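Local coordinates for protein octenoyl-CoA reductase/carboxylase (Streptomyces sp., PDB 4A0S) that carries out the NADP-dependent reductive carboxylation of 2-octenoyl-CoA, probably supplying an unusual extender unit for cinnabaramide polyketide biosynthesis, at residues Q161-W164 against G165-N169; S199-C202 against A203-Y207; G362-H365 against E366-Q369. All coordinates share one frame; numbering follows the deposited sequence.

Interaction 1: Q161-W164 against G165-N169. With CO8 (octanoyl-coenzyme A), chain E.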
loop_
_atom_site.group_PDB
_atom_site.type_symbol
_atom_site.label_atom_id
_atom_site.label_comp_id
_atom_site.label_asym_id
_atom_site.label_seq_id
_atom_site.Cartn_x
_atom_site.Cartn_y
_atom_site.Cartn_z
ATOM N N GLN A 161 -4.456 17.993 14.723
ATOM C CA GLN A 161 -4.453 18.542 13.388
ATOM C C GLN A 161 -5.611 19.511 13.286
ATOM O O GLN A 161 -6.734 19.170 13.627
ATOM C CB GLN A 161 -4.583 17.460 12.319
ATOM C CG GLN A 161 -4.775 18.012 10.917
ATOM C CD GLN A 161 -6.233 18.360 10.608
ATOM O OE1 GLN A 161 -7.135 17.517 10.740
ATOM N NE2 GLN A 161 -6.463 19.597 10.186
ATOM N N ARG A 162 -5.306 20.715 12.843
ATOM C CA ARG A 162 -6.303 21.750 12.632
ATOM C C ARG A 162 -6.144 22.406 11.275
ATOM O O ARG A 162 -5.099 22.281 10.637
ATOM C CB ARG A 162 -6.242 22.780 13.750
ATOM C CG ARG A 162 -6.752 22.225 15.061
ATOM C CD ARG A 162 -6.785 23.299 16.175
ATOM N NE ARG A 162 -7.386 22.708 17.360
ATOM C CZ ARG A 162 -6.761 21.870 18.179
ATOM N NH1 ARG A 162 -5.488 21.546 17.967
ATOM N NH2 ARG A 162 -7.412 21.357 19.221
ATOM N N ALA A 163 -7.217 23.052 10.831
ATOM C CA ALA A 163 -7.230 23.839 9.612
ATOM C C ALA A 163 -7.023 25.286 10.002
ATOM O O ALA A 163 -7.854 25.903 10.674
ATOM C CB ALA A 163 -8.549 23.678 8.867
ATOM N N TRP A 164 -5.884 25.806 9.586
ATOM C CA TRP A 164 -5.551 27.198 9.742
ATOM C C TRP A 164 -6.713 28.119 9.375
ATOM O O TRP A 164 -7.323 27.956 8.312
ATOM C CB TRP A 164 -4.384 27.488 8.828
ATOM C CG TRP A 164 -3.852 28.820 9.022
ATOM C CD1 TRP A 164 -3.495 29.383 10.196
ATOM C CD2 TRP A 164 -3.547 29.764 8.000
ATOM N NE1 TRP A 164 -3.009 30.647 9.982
ATOM C CE2 TRP A 164 -3.030 30.905 8.636
ATOM C CE3 TRP A 164 -3.695 29.769 6.611
ATOM C CZ2 TRP A 164 -2.639 32.044 7.930
ATOM C CZ3 TRP A 164 -3.300 30.896 5.903
ATOM C CH2 TRP A 164 -2.768 32.020 6.568
ATOM N N GLY A 165 -7.023 29.063 10.264
ATOM C CA GLY A 165 -8.099 30.024 10.021
ATOM C C GLY A 165 -9.498 29.459 10.151
ATOM O O GLY A 165 -10.467 30.166 9.908
ATOM N N PHE A 166 -9.606 28.184 10.521
ATOM C CA PHE A 166 -10.897 27.553 10.745
ATOM C C PHE A 166 -10.988 26.982 12.159
ATOM O O PHE A 166 -11.823 27.405 12.927
ATOM C CB PHE A 166 -11.197 26.488 9.679
ATOM C CG PHE A 166 -12.545 25.873 9.826
ATOM C CD1 PHE A 166 -13.693 26.583 9.473
ATOM C CD2 PHE A 166 -12.680 24.601 10.355
ATOM C CE1 PHE A 166 -14.960 26.022 9.623
ATOM C CE2 PHE A 166 -13.947 24.021 10.509
ATOM C CZ PHE A 166 -15.093 24.745 10.141
ATOM N N GLU A 167 -10.116 26.036 12.499
ATOM C CA GLU A 167 -9.953 25.627 13.900
ATOM C C GLU A 167 -8.808 26.373 14.565
ATOM O O GLU A 167 -8.479 26.107 15.721
ATOM C CB GLU A 167 -9.715 24.119 14.025
ATOM C CG GLU A 167 -10.915 23.263 13.680
ATOM C CD GLU A 167 -10.796 22.602 12.330
ATOM O OE1 GLU A 167 -9.699 22.660 11.741
ATOM O OE2 GLU A 167 -11.799 21.990 11.859
ATOM N N THR A 168 -8.172 27.277 13.832
ATOM C CA THR A 168 -7.169 28.131 14.431
ATOM C C THR A 168 -7.507 29.559 14.126
ATOM O O THR A 168 -8.198 29.851 13.161
ATOM C CB THR A 168 -5.715 27.878 13.944
ATOM O OG1 THR A 168 -5.467 28.580 12.729
ATOM C CG2 THR A 168 -5.419 26.391 13.788
ATOM N N ASN A 169 -6.973 30.444 14.945
ATOM C CA ASN A 169 -7.130 31.838 14.697
ATOM C C ASN A 169 -5.989 32.302 13.809
ATOM O O ASN A 169 -5.124 31.507 13.402
ATOM C CB ASN A 169 -7.126 32.607 16.014
ATOM C CG ASN A 169 -8.134 33.728 16.020
ATOM O OD1 ASN A 169 -8.296 34.439 15.020
ATOM N ND2 ASN A 169 -8.821 33.903 17.146
HETATM N N1A CO8 E . -22.880 26.644 19.103
HETATM C C2A CO8 E . -21.886 26.380 19.952
HETATM N N3A CO8 E . -21.394 25.152 20.076
HETATM C C4A CO8 E . -21.904 24.150 19.327
HETATM C C5A CO8 E . -22.937 24.383 18.427
HETATM C C6A CO8 E . -23.431 25.681 18.326
HETATM N N6A CO8 E . -24.418 25.957 17.469
HETATM N N7A CO8 E . -23.233 23.228 17.829
HETATM C C8A CO8 E . -22.420 22.297 18.335
HETATM N N9A CO8 E . -21.612 22.859 19.248
HETATM C C1B CO8 E . -20.550 22.217 20.070
HETATM C C2B CO8 E . -21.155 21.401 21.217
HETATM O O2B CO8 E . -20.348 21.551 22.407
HETATM C C3B CO8 E . -21.050 19.984 20.658
HETATM O O3B CO8 E . -20.990 19.032 21.709
HETATM P P3B CO8 E . -22.361 18.224 22.007
HETATM O O7A CO8 E . -22.646 18.390 23.602
HETATM O O8A CO8 E . -23.636 19.032 21.347
HETATM O O9A CO8 E . -22.301 16.829 21.526
HETATM C C4B CO8 E . -19.744 20.014 19.873
HETATM O O4B CO8 E . -19.738 21.310 19.258
HETATM C C5B CO8 E . -19.764 19.047 18.682
HETATM O O5B CO8 E . -18.561 19.220 17.905
HETATM P P1A CO8 E . -17.133 18.658 18.485
HETATM O O1A CO8 E . -16.003 19.026 17.330
HETATM O O2A CO8 E . -16.714 19.255 19.793
HETATM O O3A CO8 E . -17.339 17.039 18.695
HETATM P P2A CO8 E . -17.067 15.814 17.637
HETATM O O4A CO8 E . -18.224 14.740 17.874
HETATM O O5A CO8 E . -15.701 15.204 17.739
HETATM O O6A CO8 E . -17.350 16.414 16.144
HETATM C CBP CO8 E . -16.913 16.846 13.762
HETATM C CCP CO8 E . -16.515 16.049 15.027
HETATM C CDP CO8 E . -18.275 16.289 13.315
HETATM C CEP CO8 E . -15.877 16.536 12.680
HETATM C CAP CO8 E . -16.972 18.376 14.093
HETATM O OAP CO8 E . -15.768 18.871 14.763
HETATM C C9P CO8 E . -17.331 19.278 12.880
HETATM O O9P CO8 E . -18.499 19.307 12.474
HETATM N N8P CO8 E . -16.331 20.022 12.353
HETATM C C7P CO8 E . -16.555 20.998 11.246
HETATM C C6P CO8 E . -16.123 20.510 9.834
HETATM C C5P CO8 E . -17.196 20.947 8.808
HETATM O O5P CO8 E . -18.344 20.519 8.904
HETATM N N4P CO8 E . -16.937 21.895 7.910
HETATM C C3P CO8 E . -15.666 22.454 7.464
HETATM C C2P CO8 E . -15.591 21.913 6.028
HETATM S S1P CO8 E . -14.084 20.906 5.756
HETATM C "C1'" CO8 E . -13.163 22.084 4.886
HETATM O "O1'" CO8 E . -13.684 22.983 4.201
HETATM C "C2'" CO8 E . -11.801 21.946 5.049
HETATM C "C3'" CO8 E . -10.882 22.764 4.433
HETATM C "C4'" CO8 E . -9.516 22.523 4.629
HETATM C "C5'" CO8 E . -9.158 21.627 5.805
HETATM C "C6'" CO8 E . -7.617 21.673 5.884
HETATM C "C7'" CO8 E . -7.137 20.626 6.849
HETATM C "C8'" CO8 E . -5.623 20.796 7.005
HETATM O O HOH W 1 -9.394 20.315 10.502
#
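Glu167 turns back over Ala163 and grips it at both ends of the residue. Its CB lies against the aliphatic run of Arg162, 3.7 Å from Arg162 CG. With CG anti to the carbonyl carbon (chi1 -69°) and the chain bent at the next bond, the carboxylate swings round to the strand. There Glu167 OE1 accepts the N-H of Ala163 (N to OE1 2.7 Å), nearly along its own C-O axis, and passes within 3.3 Å of Ala163 CB. A water bridges the same oxygen to Gln161 NE2. The guanidinium of Arg162 is turned from this carboxylate and forms a salt bridge with Glu160 instead.

The chain reverses around one acceptor: Ala163 O takes Phe166 N and Glu167 N, each at 2.9 Å, the latter in the carbonyl plane, while Thr168 N adds a weak third bond. Thr168 OG1 accepts from Gly165 N at 3.0 Å, donates to Asn169 O, and sits beside Trp164 CD1; its CG2 rests on Arg162 CB. A valine at Thr168 would probably leave Gly165 N without its acceptor and Asn169 O without the hydroxyl donor.

Ala163 CB also touches C6' of the octanoyl chain at 3.7 Å, and the Phe166 ring approaches C3P of the same ligand at an oblique angle through CZ. The arrangement is a type II beta turn over Ala163-Phe166, with Gly165 in the positive-phi position; it follows strand 162-163 in the GroES-like part of this medium-chain reductase and forms part of the acyl-CoA pocket.

Interaction 2: S199-C202 against A203-Y207. With NAP (NADP nicotinamide-adenine-dinucleotide phosphate), chain F.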
loop_
_atom_site.group_PDB
_atom_site.type_symbol
_atom_site.label_atom_id
_atom_site.label_comp_id
_atom_site.label_asym_id
_atom_site.label_seq_id
_atom_site.Cartn_x
_atom_site.Cartn_y
_atom_site.Cartn_z
ATOM N N SER A 199 -4.330 28.341 -4.258
ATOM C CA SER A 199 -4.114 26.918 -4.442
ATOM C C SER A 199 -3.917 26.035 -3.221
ATOM O O SER A 199 -4.402 24.916 -3.220
ATOM C CB SER A 199 -2.958 26.707 -5.399
ATOM O OG SER A 199 -3.313 27.206 -6.664
ATOM N N PRO A 200 -3.189 26.510 -2.195
ATOM C CA PRO A 200 -2.717 25.507 -1.231
ATOM C C PRO A 200 -3.812 24.628 -0.654
ATOM O O PRO A 200 -3.679 23.399 -0.664
ATOM C CB PRO A 200 -2.050 26.353 -0.141
ATOM C CG PRO A 200 -1.500 27.532 -0.927
ATOM C CD PRO A 200 -2.603 27.836 -1.939
ATOM N N LEU A 201 -4.900 25.226 -0.191
ATOM C CA LEU A 201 -5.927 24.440 0.480
ATOM C C LEU A 201 -6.610 23.482 -0.489
ATOM O O LEU A 201 -6.580 22.277 -0.287
ATOM C CB LEU A 201 -6.935 25.335 1.174
ATOM C CG LEU A 201 -7.982 24.585 1.988
ATOM C CD1 LEU A 201 -8.439 25.452 3.148
ATOM C CD2 LEU A 201 -9.118 24.256 1.114
ATOM N N CYS A 202 -7.203 24.021 -1.548
ATOM C CA CYS A 202 -7.952 23.187 -2.494
ATOM C C CYS A 202 -7.059 22.248 -3.284
ATOM O O CYS A 202 -7.394 21.072 -3.485
ATOM C CB CYS A 202 -8.761 24.062 -3.438
ATOM S SG CYS A 202 -10.201 24.717 -2.629
ATOM N N ALA A 203 -5.937 22.769 -3.760
ATOM C CA ALA A 203 -5.054 21.962 -4.557
ATOM C C ALA A 203 -4.436 20.872 -3.689
ATOM O O ALA A 203 -4.368 19.727 -4.113
ATOM C CB ALA A 203 -3.979 22.794 -5.204
ATOM N N GLY A 204 -3.985 21.237 -2.491
ATOM C CA GLY A 204 -3.373 20.251 -1.593
ATOM C C GLY A 204 -4.395 19.172 -1.277
ATOM O O GLY A 204 -4.092 17.975 -1.295
ATOM N N THR A 205 -5.625 19.607 -1.026
ATOM C CA THR A 205 -6.691 18.691 -0.663
ATOM C C THR A 205 -7.032 17.744 -1.810
ATOM O O THR A 205 -7.201 16.546 -1.597
ATOM C CB THR A 205 -7.952 19.452 -0.230
ATOM O OG1 THR A 205 -7.675 20.128 0.997
ATOM C CG2 THR A 205 -9.103 18.499 -0.001
ATOM N N ALA A 206 -7.118 18.294 -3.017
ATOM C CA ALA A 206 -7.397 17.490 -4.184
ATOM C C ALA A 206 -6.212 16.530 -4.419
ATOM O O ALA A 206 -6.384 15.390 -4.859
ATOM C CB ALA A 206 -7.622 18.392 -5.398
ATOM N N TYR A 207 -5.022 17.019 -4.104
ATOM C CA TYR A 207 -3.797 16.289 -4.324
ATOM C C TYR A 207 -3.785 15.073 -3.406
ATOM O O TYR A 207 -3.498 13.947 -3.837
ATOM C CB TYR A 207 -2.574 17.167 -4.039
ATOM C CG TYR A 207 -1.306 16.379 -4.218
ATOM C CD1 TYR A 207 -0.857 15.509 -3.214
ATOM C CD2 TYR A 207 -0.583 16.451 -5.414
ATOM C CE1 TYR A 207 0.283 14.739 -3.398
ATOM C CE2 TYR A 207 0.571 15.697 -5.591
ATOM C CZ TYR A 207 0.982 14.834 -4.577
ATOM O OH TYR A 207 2.104 14.080 -4.742
HETATM P PA NAP F . -16.507 25.537 -4.261
HETATM O O1A NAP F . -15.294 26.282 -4.934
HETATM O O2A NAP F . -17.718 26.366 -3.951
HETATM O O5B NAP F . -16.909 24.420 -5.240
HETATM C C5B NAP F . -17.896 23.509 -4.800
HETATM C C4B NAP F . -18.561 22.954 -6.049
HETATM O O4B NAP F . -19.522 21.998 -5.580
HETATM C C3B NAP F . -19.332 24.023 -6.854
HETATM O O3B NAP F . -18.642 24.153 -8.080
HETATM C C2B NAP F . -20.664 23.365 -7.179
HETATM O O2B NAP F . -20.606 22.602 -8.384
HETATM C C1B NAP F . -20.880 22.413 -6.058
HETATM N N9A NAP F . -21.535 23.150 -4.948
HETATM C C8A NAP F . -21.406 24.437 -4.588
HETATM N N7A NAP F . -22.146 24.692 -3.501
HETATM C C5A NAP F . -22.737 23.548 -3.188
HETATM C C6A NAP F . -23.625 23.208 -2.197
HETATM N N6A NAP F . -24.002 24.121 -1.303
HETATM N N1A NAP F . -24.051 21.955 -2.143
HETATM C C2A NAP F . -23.639 21.039 -3.015
HETATM N N3A NAP F . -22.811 21.327 -3.995
HETATM C C4A NAP F . -22.350 22.577 -4.089
HETATM O O3 NAP F . -16.038 24.807 -2.915
HETATM P PN NAP F . -14.739 23.866 -2.824
HETATM O O1N NAP F . -13.634 24.873 -2.348
HETATM O O2N NAP F . -14.480 23.045 -4.061
HETATM O O5D NAP F . -15.204 22.993 -1.571
HETATM C C5D NAP F . -16.242 22.055 -1.839
HETATM C C4D NAP F . -16.475 21.342 -0.538
HETATM O O4D NAP F . -15.189 20.735 -0.166
HETATM C C3D NAP F . -16.829 22.284 0.614
HETATM O O3D NAP F . -17.820 21.541 1.353
HETATM C C2D NAP F . -15.540 22.418 1.397
HETATM O O2D NAP F . -15.790 22.691 2.796
HETATM C C1D NAP F . -15.049 20.990 1.261
HETATM N N1N NAP F . -13.607 21.047 1.320
HETATM C C2N NAP F . -12.985 20.168 2.180
HETATM C C3N NAP F . -11.621 20.232 2.214
HETATM C C7N NAP F . -10.956 19.298 3.149
HETATM O O7N NAP F . -11.586 18.437 3.772
HETATM N N7N NAP F . -9.676 19.528 3.259
HETATM C C4N NAP F . -10.886 21.125 1.429
HETATM C C5N NAP F . -11.498 22.003 0.551
HETATM C C6N NAP F . -12.882 21.955 0.493
HETATM P P2B NAP F . -22.034 22.223 -9.021
HETATM O O1X NAP F . -21.466 21.835 -10.498
HETATM O O2X NAP F . -22.658 20.924 -8.300
HETATM O O3X NAP F . -22.787 23.525 -8.894
#
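The first turns of helix 200-210 form one wall of the NADP site, and the contact is the i to i+4 ladder that builds them. Ser199 O accepts from Ala203 N at 2.7 Å, and Pro200 O from Gly204 N and Cys202 O from Ala206 N continue the series. Gly204 N comes to Pro200 O from above the carbonyl plane.

Leu201 O carries two donors. Thr205 N reaches it at 2.9 Å in the regular helical bond, and Thr205 OG1 adds a second bond at 2.7 Å from the opposite face of the carbonyl plane. This double grip depends on the hydroxyl lying anti to the carbonyl carbon (chi1 -67°), which folds it back along the helix and fixes the rotation of the side chain. The hydroxyl proton is thereby committed to Leu201 O, and OG1 can act as acceptor for the nicotinamide amide.

On the cofactor side, Leu201 and Thr205 meet the nicotinamide end while Cys202 SG lies near the phosphate oxygen O1N. The helix is backed by helix 232-243, where Tyr236 bonds to Ser199 OG. Leu201 CD2 comes to 3.3 Å from C5N of the ring, and Thr205 CG2 to 3.5 Å from C4N; the carboxamide N7N then gives Thr205 OG1 a weak bond of 3.1 Å.

Interaction 3: G362-H365 against E366-Q369. With CO8 (octanoyl-coenzyme A), chain E.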
loop_
_atom_site.group_PDB
_atom_site.type_symbol
_atom_site.label_atom_id
_atom_site.label_comp_id
_atom_site.label_asym_id
_atom_site.label_seq_id
_atom_site.Cartn_x
_atom_site.Cartn_y
_atom_site.Cartn_z
ATOM N N GLY A 362 -7.718 17.934 4.047
ATOM C CA GLY A 362 -6.543 18.737 3.775
ATOM C C GLY A 362 -5.452 17.964 3.074
ATOM O O GLY A 362 -5.705 17.146 2.175
ATOM N N ALA A 363 -4.237 18.208 3.528
ATOM C CA ALA A 363 -3.053 17.555 3.003
ATOM C C ALA A 363 -1.980 17.825 4.010
ATOM O O ALA A 363 -1.954 18.891 4.621
ATOM C CB ALA A 363 -2.671 18.127 1.674
ATOM N N ASN A 364 -1.093 16.856 4.194
ATOM C CA ASN A 364 -0.014 17.058 5.115
ATOM C C ASN A 364 1.046 17.851 4.394
ATOM O O ASN A 364 0.970 18.071 3.187
ATOM C CB ASN A 364 0.560 15.721 5.633
ATOM C CG ASN A 364 1.140 14.872 4.524
ATOM O OD1 ASN A 364 1.879 15.368 3.659
ATOM N ND2 ASN A 364 0.784 13.585 4.523
ATOM N N HIS A 365 2.043 18.261 5.152
ATOM C CA HIS A 365 3.089 19.113 4.642
ATOM C C HIS A 365 3.817 18.474 3.457
ATOM O O HIS A 365 4.227 19.163 2.534
ATOM C CB HIS A 365 4.055 19.369 5.789
ATOM C CG HIS A 365 4.928 20.552 5.613
ATOM N ND1 HIS A 365 4.558 21.665 4.893
ATOM C CD2 HIS A 365 6.152 20.815 6.118
ATOM C CE1 HIS A 365 5.529 22.560 4.954
ATOM N NE2 HIS A 365 6.508 22.064 5.687
ATOM N N GLU A 366 3.987 17.159 3.494
ATOM C CA GLU A 366 4.629 16.466 2.380
ATOM C C GLU A 366 3.779 16.574 1.119
ATOM O O GLU A 366 4.272 16.901 0.046
ATOM C CB GLU A 366 4.928 14.998 2.706
ATOM C CG GLU A 366 5.556 14.286 1.518
ATOM C CD GLU A 366 5.915 12.865 1.783
ATOM O OE1 GLU A 366 5.013 12.067 2.132
ATOM O OE2 GLU A 366 7.106 12.533 1.607
ATOM N N GLU A 367 2.495 16.319 1.265
ATOM C CA GLU A 367 1.578 16.384 0.133
ATOM C C GLU A 367 1.492 17.782 -0.429
ATOM O O GLU A 367 1.322 17.975 -1.623
ATOM C CB GLU A 367 0.193 15.911 0.551
ATOM C CG GLU A 367 0.202 14.460 0.819
ATOM C CD GLU A 367 -1.008 13.999 1.562
ATOM O OE1 GLU A 367 -1.485 14.705 2.475
ATOM O OE2 GLU A 367 -1.479 12.915 1.203
ATOM N N GLN A 368 1.600 18.750 0.466
ATOM C CA GLN A 368 1.508 20.126 0.088
ATOM C C GLN A 368 2.735 20.540 -0.676
ATOM O O GLN A 368 2.627 21.263 -1.640
ATOM C CB GLN A 368 1.294 20.984 1.318
ATOM C CG GLN A 368 -0.153 20.898 1.793
ATOM C CD GLN A 368 -1.090 21.672 0.876
ATOM O OE1 GLN A 368 -0.702 22.087 -0.225
ATOM N NE2 GLN A 368 -2.333 21.842 1.310
ATOM N N GLN A 369 3.900 20.064 -0.237
ATOM C CA GLN A 369 5.123 20.273 -0.997
ATOM C C GLN A 369 5.038 19.638 -2.371
ATOM O O GLN A 369 5.461 20.242 -3.353
ATOM C CB GLN A 369 6.329 19.685 -0.292
ATOM C CG GLN A 369 7.547 19.710 -1.193
ATOM C CD GLN A 369 8.764 19.214 -0.488
ATOM O OE1 GLN A 369 9.575 20.005 -0.006
ATOM N NE2 GLN A 369 8.890 17.899 -0.386
HETATM N N1A CO8 E . -22.880 26.644 19.103
HETATM C C2A CO8 E . -21.886 26.380 19.952
HETATM N N3A CO8 E . -21.394 25.152 20.076
HETATM C C4A CO8 E . -21.904 24.150 19.327
HETATM C C5A CO8 E . -22.937 24.383 18.427
HETATM C C6A CO8 E . -23.431 25.681 18.326
HETATM N N6A CO8 E . -24.418 25.957 17.469
HETATM N N7A CO8 E . -23.233 23.228 17.829
HETATM C C8A CO8 E . -22.420 22.297 18.335
HETATM N N9A CO8 E . -21.612 22.859 19.248
HETATM C C1B CO8 E . -20.550 22.217 20.070
HETATM C C2B CO8 E . -21.155 21.401 21.217
HETATM O O2B CO8 E . -20.348 21.551 22.407
HETATM C C3B CO8 E . -21.050 19.984 20.658
HETATM O O3B CO8 E . -20.990 19.032 21.709
HETATM P P3B CO8 E . -22.361 18.224 22.007
HETATM O O7A CO8 E . -22.646 18.390 23.602
HETATM O O8A CO8 E . -23.636 19.032 21.347
HETATM O O9A CO8 E . -22.301 16.829 21.526
HETATM C C4B CO8 E . -19.744 20.014 19.873
HETATM O O4B CO8 E . -19.738 21.310 19.258
HETATM C C5B CO8 E . -19.764 19.047 18.682
HETATM O O5B CO8 E . -18.561 19.220 17.905
HETATM P P1A CO8 E . -17.133 18.658 18.485
HETATM O O1A CO8 E . -16.003 19.026 17.330
HETATM O O2A CO8 E . -16.714 19.255 19.793
HETATM O O3A CO8 E . -17.339 17.039 18.695
HETATM P P2A CO8 E . -17.067 15.814 17.637
HETATM O O4A CO8 E . -18.224 14.740 17.874
HETATM O O5A CO8 E . -15.701 15.204 17.739
HETATM O O6A CO8 E . -17.350 16.414 16.144
HETATM C CBP CO8 E . -16.913 16.846 13.762
HETATM C CCP CO8 E . -16.515 16.049 15.027
HETATM C CDP CO8 E . -18.275 16.289 13.315
HETATM C CEP CO8 E . -15.877 16.536 12.680
HETATM C CAP CO8 E . -16.972 18.376 14.093
HETATM O OAP CO8 E . -15.768 18.871 14.763
HETATM C C9P CO8 E . -17.331 19.278 12.880
HETATM O O9P CO8 E . -18.499 19.307 12.474
HETATM N N8P CO8 E . -16.331 20.022 12.353
HETATM C C7P CO8 E . -16.555 20.998 11.246
HETATM C C6P CO8 E . -16.123 20.510 9.834
HETATM C C5P CO8 E . -17.196 20.947 8.808
HETATM O O5P CO8 E . -18.344 20.519 8.904
HETATM N N4P CO8 E . -16.937 21.895 7.910
HETATM C C3P CO8 E . -15.666 22.454 7.464
HETATM C C2P CO8 E . -15.591 21.913 6.028
HETATM S S1P CO8 E . -14.084 20.906 5.756
HETATM C "C1'" CO8 E . -13.163 22.084 4.886
HETATM O "O1'" CO8 E . -13.684 22.983 4.201
HETATM C "C2'" CO8 E . -11.801 21.946 5.049
HETATM C "C3'" CO8 E . -10.882 22.764 4.433
HETATM C "C4'" CO8 E . -9.516 22.523 4.629
HETATM C "C5'" CO8 E . -9.158 21.627 5.805
HETATM C "C6'" CO8 E . -7.617 21.673 5.884
HETATM C "C7'" CO8 E . -7.137 20.626 6.849
HETATM C "C8'" CO8 E . -5.623 20.796 7.005
HETATM O O HOH W 2 -2.629 21.380 3.993
HETATM O O HOH W 3 2.401 11.975 2.845
#
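Asn364 and Glu367 form a capping box at the start of helix 365-376, each side chain accepting from the other's backbone amide. Glu367 N meets Asn364 OD1 at 2.6 Å, and Asn364 N meets Glu367 OE1 at 2.8 Å in a nearly straight bond (166°) that uses the anti lone pair of the carboxylate oxygen. Asn364 CG stands between its backbone N and carbonyl carbon (chi1 62°), which brings OD1 to Glu367 N. The two side chains cross at about a right angle, although their amide and carboxylate planes are only 20° apart.

Behind the cap the helix takes up its regular pattern, with Gln368 N on Asn364 O and Gln369 N on His365 O. Two waters extend the polar network: one joins Asn364 ND2 to Glu366 OE1, the other joins Ala363 O to Gln368 NE2, which also hydrogen-bonds Pro200 O of helix 200-210.

In the packing, Ala363 CB lies 3.7 Å from Gln368 CG, where the glutamine chain bends at chi2, and Gly362 CA approaches C7' of the octanoyl chain at 3.7 Å. His365 ND1 is hydrogen-bonded to His140 NE2, and its ring meets His152 of the fourth subunit edge-to-face.

The carboxylate of Glu367 also has a salt bridge to Arg208 and a bond to Ser212. Together with the adjacent helix N terminus, these partners would be expected to stabilise its negative charge in a buried setting.

From the N terminus, interaction 1 comes first, closing the turn that leaves strand 162-163 in the GroES-like region. Interaction 2 follows in helix 200-210, and interaction 3 caps helix 365-376 after strand 356-359, an outermost strand of the parallel sheet within this chain. Each contact is local and closes before the next opens, so none nest or cross. Interactions 2 and 3 touch directly: Pro200 O and Gln368 NE2 are probably hydrogen-bonded at 2.9 Å, joining the start of helix 365-376 to the start of helix 200-210. Interaction 1 stays about 6 Å from both at the nearest atoms, but shares the octanoyl-CoA with interaction 3, while Leu201 and Gly362 each touch both ligands.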